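StAR-related lipid transfer protein 13 (Homo sapiens, PDB 2PSO) activates GTP hydrolysis by RhoA, and perhaps by Cdc42, and carries a START domain, the lipid-binding module described here. Local coordinates at residues D59-A64 with A79-E84; L74-A79 with I193-L198. All coordinates share one frame; numbering follows the deposited sequence.

Contact 1. Residues D59-A64 with A79-E84; sequences DNTDLA and ASVEVE
Thr61 and Val81 lie side by side with their side chains pointing the same way, and the touch is methyl to methyl: CG2 of Thr61 stands 3.6 Å from CG1 of Val81. Thr61 reaches it because CG2 sits anti to its own carbonyl carbon, while OG1 (chi1 37°) is turned to hydrogen bonds with Thr58 O and Ser57 OG in the preceding turn. One residue on, Asp62 and Ser80 share the other face of the sheet. Their CB atoms come within 3.9 Å, but the carboxylate leads away from Ser80, whose OG is hydrogen-bonded to Thr191 OG1 on the next strand. Strands 62-66 and 76-83 form an antiparallel beta hairpin of the START domain sheet; the axes of their segments 62-64 and 79-83 approach to 4.7 Å, with N-to-C directions 167° apart. Asp62 and Ser80 are a hydrogen-bonded pair within it: Ser80 N donates to Asp62 O at 2.9 Å, with the N-H...O angle bent to 132°, whereas the return bond from Asp62 N to Ser80 O is weak at 3.4 Å. Leu63 and Ala79 again face the side of Thr61, with CD1 of Leu63 4.0 Å from CB of Ala79. Helix 209-223 packs against this side, where Ala215 meets Thr61 and Val218 meets Val81.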
# COMPACT_ATOMS: atom_id res chain seq x y z
N ASP A 59 6.40 14.15 -6.47
CA ASP A 59 7.44 13.25 -6.93
C ASP A 59 6.85 12.29 -7.96
O ASP A 59 7.02 11.07 -7.88
CB ASP A 59 8.07 12.55 -5.72
CG ASP A 59 9.29 11.69 -6.07
OD1 ASP A 59 9.99 11.91 -7.10
OD2 ASP A 59 9.53 10.77 -5.27
N ASN A 60 6.11 12.87 -8.90
CA ASN A 60 5.62 12.16 -10.07
C ASN A 60 4.78 10.91 -9.78
O ASN A 60 5.00 9.87 -10.37
CB ASN A 60 6.79 11.79 -10.97
CG ASN A 60 6.63 12.30 -12.37
OD1 ASN A 60 5.58 12.11 -12.99
ND2 ASN A 60 7.66 12.97 -12.88
N THR A 61 3.82 11.00 -8.86
CA THR A 61 2.96 9.87 -8.55
C THR A 61 1.51 10.22 -8.80
O THR A 61 1.14 11.37 -8.71
CB THR A 61 3.07 9.50 -7.08
OG1 THR A 61 3.21 10.70 -6.33
CG2 THR A 61 4.30 8.68 -6.84
N ASP A 62 0.70 9.21 -9.11
CA ASP A 62 -0.74 9.35 -9.15
C ASP A 62 -1.40 8.79 -7.89
O ASP A 62 -1.39 7.58 -7.68
CB ASP A 62 -1.29 8.64 -10.38
CG ASP A 62 -1.14 9.47 -11.66
OD1 ASP A 62 -0.28 10.39 -11.71
OD2 ASP A 62 -1.90 9.19 -12.61
N LEU A 63 -1.98 9.66 -7.07
CA LEU A 63 -2.77 9.26 -5.89
C LEU A 63 -4.30 9.43 -6.08
O LEU A 63 -4.75 10.28 -6.87
CB LEU A 63 -2.34 10.12 -4.72
CG LEU A 63 -2.73 9.66 -3.33
CD1 LEU A 63 -2.44 8.19 -3.24
CD2 LEU A 63 -1.91 10.47 -2.34
N ALA A 64 -5.09 8.62 -5.36
CA ALA A 64 -6.56 8.71 -5.37
C ALA A 64 -7.15 7.92 -4.20
O ALA A 64 -6.48 7.05 -3.64
CB ALA A 64 -7.13 8.19 -6.67
N ALA A 79 -2.14 4.31 -5.25
CA ALA A 79 -1.00 5.07 -5.77
C ALA A 79 -0.32 4.40 -6.97
O ALA A 79 -0.32 3.18 -7.09
CB ALA A 79 0.01 5.33 -4.69
N SER A 80 0.25 5.22 -7.86
CA SER A 80 0.92 4.75 -9.08
C SER A 80 2.29 5.36 -9.37
O SER A 80 2.63 6.44 -8.87
CB SER A 80 0.06 5.03 -10.28
OG SER A 80 -0.88 4.01 -10.40
N VAL A 81 3.07 4.66 -10.19
CA VAL A 81 4.29 5.18 -10.79
C VAL A 81 4.59 4.40 -12.04
O VAL A 81 4.06 3.30 -12.24
CB VAL A 81 5.52 4.97 -9.91
CG1 VAL A 81 5.73 6.12 -8.93
CG2 VAL A 81 5.44 3.65 -9.24
N GLU A 82 5.44 4.98 -12.88
CA GLU A 82 6.03 4.26 -13.99
C GLU A 82 7.42 3.84 -13.53
O GLU A 82 8.20 4.66 -13.04
CB GLU A 82 6.08 5.15 -15.24
CG GLU A 82 6.46 4.39 -16.52
CD GLU A 82 6.65 5.28 -17.76
OE1 GLU A 82 5.69 5.97 -18.17
OE2 GLU A 82 7.77 5.28 -18.33
N VAL A 83 7.75 2.56 -13.63
CA VAL A 83 9.07 2.13 -13.20
C VAL A 83 9.87 1.51 -14.33
O VAL A 83 9.33 0.75 -15.14
CB VAL A 83 9.04 1.21 -11.95
CG1 VAL A 83 7.72 0.50 -11.87
CG2 VAL A 83 10.19 0.22 -11.96
N GLU A 84 11.16 1.88 -14.39
CA GLU A 84 12.10 1.44 -15.44
C GLU A 84 12.59 -0.01 -15.28
O GLU A 84 13.79 -0.24 -15.11
CB GLU A 84 13.32 2.36 -15.47
CG GLU A 84 13.02 3.83 -15.81
CD GLU A 84 12.43 4.00 -17.21
OE1 GLU A 84 13.14 3.68 -18.19
OE2 GLU A 84 11.26 4.46 -17.30

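Contact 2. Residues L74-A79 with I193-L198; sequences LKLWKA and ICRIDL
Arg195 reaches across to the chain leading into strand 76-83 and meets a different residue at almost every step. Its CB lies 3.5 Å from CD1 of Leu76, the two side chains crossing at about a right angle. With CG anti to the backbone N (chi1 -173°) and the chain extended as far as NE, the arginine next passes Lys75, whose O is 3.4 Å from CG of Arg195. At the tip, NE and NH2 both donate to Leu74 O, at 3.2 Å from NE and 2.8 Å from NH2. This is a side-on, two-nitrogen grip on one oxygen. The two bonds differ in direction: NH2 is tilted only 18° from the carbonyl plane, whereas NE stands well above it. NH1 forms a salt bridge with Asp70 OD2.

Further along, Leu74 CD1 rests 3.6 Å from CB of Asp197. Trp77 and Cys194 form a hydrogen-bonded antiparallel pair, in which Trp77 N donates to Cys194 O at 2.8 Å and the reverse bond is weak. Beside them Ile193 CG1 runs 3.8 Å from Lys78 CG. The backbone pairing and these side-chain contacts join strands 76-83 and 188-196, distant in sequence but adjacent in the curved START sheet. Shortening the arginine to an alanine is likely to leave Leu74 O without either of these donors and Asp70 without this cationic partner, so that the chain at Leu74 loses a tie to strand 188-196. Backbone bonding thus gives way, beyond the paired residues, to a charged side chain that ties a carbonyl and a carboxylate together.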
# COMPACT_ATOMS: atom_id res chain seq x y z
N LEU A 74 -12.17 4.13 7.34
CA LEU A 74 -10.89 3.97 6.61
C LEU A 74 -11.06 3.96 5.11
O LEU A 74 -11.92 3.26 4.57
CB LEU A 74 -10.13 2.73 7.06
CG LEU A 74 -9.36 2.91 8.37
CD1 LEU A 74 -9.03 1.57 9.00
CD2 LEU A 74 -8.09 3.77 8.18
N LYS A 75 -10.24 4.76 4.44
CA LYS A 75 -10.31 4.87 3.00
C LYS A 75 -9.49 3.78 2.29
O LYS A 75 -8.56 3.20 2.86
CB LYS A 75 -9.87 6.26 2.56
CG LYS A 75 -10.92 7.33 2.82
CD LYS A 75 -10.32 8.73 2.84
CE LYS A 75 -11.23 9.73 3.56
NZ LYS A 75 -10.83 11.14 3.31
N LEU A 76 -9.87 3.51 1.05
CA LEU A 76 -9.11 2.62 0.21
C LEU A 76 -8.27 3.52 -0.66
O LEU A 76 -8.81 4.34 -1.39
CB LEU A 76 -10.05 1.84 -0.68
CG LEU A 76 -9.44 0.75 -1.55
CD1 LEU A 76 -8.85 -0.33 -0.66
CD2 LEU A 76 -10.51 0.15 -2.47
N TRP A 77 -6.95 3.39 -0.60
CA TRP A 77 -6.10 4.23 -1.44
C TRP A 77 -5.52 3.53 -2.65
O TRP A 77 -5.48 2.31 -2.72
CB TRP A 77 -4.95 4.76 -0.63
CG TRP A 77 -5.37 5.62 0.47
CD1 TRP A 77 -5.68 5.25 1.74
CD2 TRP A 77 -5.51 7.04 0.42
NE1 TRP A 77 -5.97 6.35 2.49
CE2 TRP A 77 -5.88 7.47 1.70
CE3 TRP A 77 -5.35 8.00 -0.59
CZ2 TRP A 77 -6.10 8.80 2.00
CZ3 TRP A 77 -5.56 9.33 -0.29
CH2 TRP A 77 -5.94 9.71 1.00
N LYS A 78 -5.04 4.34 -3.59
CA LYS A 78 -4.49 3.84 -4.84
C LYS A 78 -3.39 4.76 -5.32
O LYS A 78 -3.68 5.87 -5.76
CB LYS A 78 -5.59 3.77 -5.90
CG LYS A 78 -5.12 3.29 -7.25
CD LYS A 78 -6.28 2.88 -8.13
CE LYS A 78 -6.91 4.07 -8.82
NZ LYS A 78 -6.08 4.51 -9.97
N ALA A 79 -2.14 4.31 -5.25
CA ALA A 79 -1.00 5.07 -5.77
C ALA A 79 -0.32 4.40 -6.97
O ALA A 79 -0.32 3.18 -7.09
CB ALA A 79 0.01 5.33 -4.69
N ILE A 193 -3.02 -0.63 -4.72
CA ILE A 193 -4.27 -0.35 -4.02
C ILE A 193 -4.32 -0.97 -2.64
O ILE A 193 -4.45 -2.18 -2.52
CB ILE A 193 -5.48 -0.91 -4.77
CG1 ILE A 193 -5.57 -0.32 -6.17
CG2 ILE A 193 -6.77 -0.63 -3.96
CD1 ILE A 193 -6.36 -1.17 -7.12
N CYS A 194 -4.26 -0.16 -1.58
CA CYS A 194 -4.41 -0.74 -0.26
C CYS A 194 -5.24 0.05 0.77
O CYS A 194 -5.68 1.17 0.53
CB CYS A 194 -3.05 -0.98 0.33
SG CYS A 194 -2.38 0.54 0.92
N ARG A 195 -5.42 -0.57 1.93
CA ARG A 195 -6.31 -0.13 2.98
C ARG A 195 -5.80 -0.80 4.24
O ARG A 195 -6.07 -1.97 4.49
CB ARG A 195 -7.73 -0.63 2.69
CG ARG A 195 -8.81 -0.08 3.65
CD ARG A 195 -10.22 -0.64 3.37
NE ARG A 195 -11.24 0.21 3.97
CZ ARG A 195 -12.54 -0.06 4.10
NH1 ARG A 195 -13.06 -1.21 3.68
NH2 ARG A 195 -13.34 0.84 4.65
N ILE A 196 -5.03 -0.06 5.02
CA ILE A 196 -4.46 -0.62 6.23
C ILE A 196 -5.05 0.07 7.45
O ILE A 196 -5.40 1.26 7.40
CB ILE A 196 -2.94 -0.45 6.22
CG1 ILE A 196 -2.39 -0.82 4.84
CG2 ILE A 196 -2.29 -1.30 7.29
CD1 ILE A 196 -0.88 -0.77 4.73
N ASP A 197 -5.20 -0.68 8.54
CA ASP A 197 -5.62 -0.15 9.81
C ASP A 197 -4.44 -0.27 10.78
O ASP A 197 -4.32 -1.26 11.49
CB ASP A 197 -6.82 -0.97 10.31
CG ASP A 197 -7.37 -0.49 11.65
OD1 ASP A 197 -6.70 0.29 12.36
OD2 ASP A 197 -8.49 -0.91 12.02
N LEU A 198 -3.56 0.73 10.79
CA LEU A 198 -2.56 0.84 11.85
C LEU A 198 -3.41 1.14 13.05
O LEU A 198 -4.35 1.93 12.95
CB LEU A 198 -1.59 1.99 11.63
CG LEU A 198 -0.93 2.34 10.28
CD1 LEU A 198 -0.39 1.11 9.53
CD2 LEU A 198 -1.87 3.17 9.40

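In the fold
Strand 76-83 is common to both contacts: contact 1 pairs it with strand 62-66 along one edge, contact 2 with strand 188-196 along the other, and Ala79 belongs to both. They also touch directly, since Leu63 CD1 packs against Trp77 CE3 and Ala64 O probably accepts a hydrogen bond from Lys78 N. The centre of contact 2 lies about 6 Å from the centre of the chain, that of contact 1 about 12 Å, yet contact 2 is only partly buried, whereas most touching residues of contact 1 are buried. Contact 1 buries 245 Å² through a local hairpin with backbone bonds and short apolar touches; contact 2 buries 500 Å², spans 113 intervening residues and adds an arginine's hydrogen bonds to the backbone pairing.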